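Beta-N-acetylhexosaminidase (Akkermansia muciniphila, PDB 6JEB) hydrolyses terminal non-reducing N-acetylhexosamine residues from beta-N-acetylhexosaminides, as a zinc-containing glycoside hydrolase of family 20. Local coordinates at residues L353-I358 against G365-T370. Sequence-based numbering, arbitrary orientation.
Sequences LDFPQI and GWMKTT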
loop_
_atom_site.group_PDB
_atom_site.type_symbol
_atom_site.label_atom_id
_atom_site.label_comp_id
_atom_site.label_asym_id
_atom_site.label_seq_id
_atom_site.Cartn_x
_atom_site.Cartn_y
_atom_site.Cartn_z
ATOM N N LEU A 353 -7.298 -6.245 -1.636
ATOM C CA LEU A 353 -6.873 -7.611 -1.908
ATOM C C LEU A 353 -7.132 -8.554 -0.741
ATOM O O LEU A 353 -6.814 -9.747 -0.844
ATOM C CB LEU A 353 -5.410 -7.647 -2.361
ATOM C CG LEU A 353 -5.137 -6.747 -3.576
ATOM C CD1 LEU A 353 -3.712 -6.924 -4.091
ATOM C CD2 LEU A 353 -6.169 -6.978 -4.706
ATOM N N ASP A 354 -7.712 -8.059 0.354
ATOM C CA ASP A 354 -8.231 -8.969 1.365
ATOM C C ASP A 354 -9.483 -9.700 0.887
ATOM O O ASP A 354 -9.812 -10.755 1.438
ATOM C CB ASP A 354 -8.480 -8.229 2.691
ATOM C CG ASP A 354 -9.370 -6.994 2.538
ATOM O OD1 ASP A 354 -9.239 -6.262 1.532
ATOM O OD2 ASP A 354 -10.193 -6.740 3.449
ATOM N N PHE A 355 -10.170 -9.179 -0.132
ATOM C CA PHE A 355 -11.393 -9.817 -0.604
ATOM C C PHE A 355 -11.036 -11.106 -1.347
ATOM O O PHE A 355 -9.957 -11.209 -1.936
ATOM C CB PHE A 355 -12.155 -8.886 -1.554
ATOM C CG PHE A 355 -12.688 -7.610 -0.911
ATOM C CD1 PHE A 355 -12.539 -7.356 0.448
ATOM C CD2 PHE A 355 -13.335 -6.664 -1.691
ATOM C CE1 PHE A 355 -13.035 -6.178 1.021
ATOM C CE2 PHE A 355 -13.832 -5.487 -1.133
ATOM C CZ PHE A 355 -13.682 -5.245 0.226
ATOM N N PRO A 356 -11.916 -12.113 -1.323
ATOM C CA PRO A 356 -11.604 -13.372 -2.016
ATOM C C PRO A 356 -11.492 -13.157 -3.521
ATOM O O PRO A 356 -12.196 -12.331 -4.105
ATOM C CB PRO A 356 -12.793 -14.277 -1.666
ATOM C CG PRO A 356 -13.920 -13.322 -1.361
ATOM C CD PRO A 356 -13.250 -12.139 -0.693
ATOM N N GLN A 357 -10.589 -13.917 -4.152
ATOM C CA GLN A 357 -10.352 -13.756 -5.583
ATOM C C GLN A 357 -11.117 -14.749 -6.446
ATOM O O GLN A 357 -11.224 -14.535 -7.658
ATOM C CB GLN A 357 -8.859 -13.826 -5.910
ATOM C CG GLN A 357 -8.211 -15.194 -5.726
ATOM C CD GLN A 357 -6.732 -15.047 -5.444
ATOM O OE1 GLN A 357 -5.951 -14.751 -6.343
ATOM N NE2 GLN A 357 -6.346 -15.209 -4.180
ATOM N N ILE A 358 -11.642 -15.824 -5.862
ATOM C CA ILE A 358 -12.474 -16.783 -6.577
ATOM C C ILE A 358 -13.744 -16.986 -5.768
ATOM O O ILE A 358 -13.679 -17.200 -4.551
ATOM C CB ILE A 358 -11.739 -18.119 -6.805
ATOM C CG1 ILE A 358 -10.572 -17.907 -7.776
ATOM C CG2 ILE A 358 -12.700 -19.188 -7.328
ATOM C CD1 ILE A 358 -9.647 -19.093 -7.884
ATOM N N GLY A 365 -18.581 -13.676 5.579
ATOM C CA GLY A 365 -19.962 -13.265 5.665
ATOM C C GLY A 365 -20.286 -11.922 5.050
ATOM O O GLY A 365 -21.439 -11.481 5.152
ATOM N N TRP A 366 -19.324 -11.255 4.409
ATOM C CA TRP A 366 -19.618 -9.922 3.889
ATOM C C TRP A 366 -18.831 -9.530 2.641
ATOM O O TRP A 366 -19.306 -8.694 1.867
ATOM C CB TRP A 366 -19.427 -8.863 4.978
ATOM C CG TRP A 366 -18.006 -8.705 5.417
ATOM C CD1 TRP A 366 -17.366 -9.412 6.395
ATOM C CD2 TRP A 366 -17.044 -7.779 4.897
ATOM N NE1 TRP A 366 -16.065 -8.988 6.514
ATOM C CE2 TRP A 366 -15.841 -7.985 5.606
ATOM C CE3 TRP A 366 -17.081 -6.797 3.900
ATOM C CZ2 TRP A 366 -14.688 -7.244 5.353
ATOM C CZ3 TRP A 366 -15.930 -6.064 3.645
ATOM C CH2 TRP A 366 -14.752 -6.292 4.370
ATOM N N MET A 367 -17.642 -10.096 2.429
ATOM C CA MET A 367 -16.777 -9.601 1.362
ATOM C C MET A 367 -17.296 -10.023 -0.007
ATOM O O MET A 367 -17.649 -11.188 -0.221
ATOM C CB MET A 367 -15.359 -10.136 1.526
ATOM C CG MET A 367 -14.627 -9.664 2.759
ATOM S SD MET A 367 -13.039 -10.502 2.789
ATOM C CE MET A 367 -12.224 -9.665 4.152
ATOM N N LYS A 368 -17.321 -9.074 -0.940
ATOM C CA LYS A 368 -17.551 -9.419 -2.332
ATOM C C LYS A 368 -16.305 -10.080 -2.915
ATOM O O LYS A 368 -15.199 -9.971 -2.380
ATOM C CB LYS A 368 -17.885 -8.171 -3.154
ATOM C CG LYS A 368 -16.671 -7.372 -3.625
ATOM C CD LYS A 368 -17.069 -6.333 -4.668
ATOM C CE LYS A 368 -15.864 -5.576 -5.233
ATOM N NZ LYS A 368 -15.176 -6.264 -6.380
ATOM N N THR A 369 -16.496 -10.781 -4.025
ATOM C CA THR A 369 -15.380 -11.367 -4.752
ATOM C C THR A 369 -14.797 -10.324 -5.697
ATOM O O THR A 369 -15.541 -9.621 -6.387
ATOM C CB THR A 369 -15.857 -12.593 -5.533
ATOM O OG1 THR A 369 -16.368 -13.561 -4.612
ATOM C CG2 THR A 369 -14.711 -13.218 -6.332
ATOM N N THR A 370 -13.468 -10.204 -5.704
ATOM C CA THR A 370 -12.754 -9.407 -6.698
ATOM C C THR A 370 -11.846 -10.360 -7.465
ATOM O O THR A 370 -10.775 -10.736 -6.976
ATOM C CB THR A 370 -11.951 -8.286 -6.049
ATOM O OG1 THR A 370 -12.830 -7.451 -5.277
ATOM C CG2 THR A 370 -11.250 -7.450 -7.133
#
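Phe-355 lies among the side chains of Trp-366, Met-367, Lys-368 and Thr-370, its CB directed at segment 365-370. Its CG is anti to the carbonyl carbon, beside the backbone N (chi1 -65°). Phe-355 CE1 lies 3.8 Å from Trp-366 CH2; the ring planes stand at 86° and the side chains cross at about a right angle. Met-367 CG touches both rings, sitting over the centre of one Trp-366 face and 3.9 Å from Phe-355 CD1. Met-367 SD, 5.1 Å from the Phe-355 centroid and 64° off the normal, makes an oblique Met-aromatic contact. The extended Met-367 side chain crosses that of Asp-354 at about a right angle, Met-367 CE 3.6 Å from Asp-354 OD2. At the edge of the Phe-355 ring, near its plane, Thr-370 OG1 meets CD2; that hydroxyl also accepts a hydrogen bond from Lys-368 NZ. An alanine in place of Phe-355 would probably open a gap beside Trp-366 and Met-367 and leave the indole without its neighbour at CH2.

One hydrogen bond joins the segments, Thr-370 N to Pro-356 O at 2.9 Å, backed by a CA-H...O contact from Thr-369 CA to the same oxygen. Lys-368 O, by contrast, is buried against Phe-355 CB (3.3 Å) and Pro-356 CD and has no polar partner in the model. The contact folds the long loop after barrel strand 342-345 back on itself. Asp-354 binds substrate and adjoins substrate-binding Trp-400; this largely apolar packing brings the Met-367 methyl against its carboxylate, which may limit its movement.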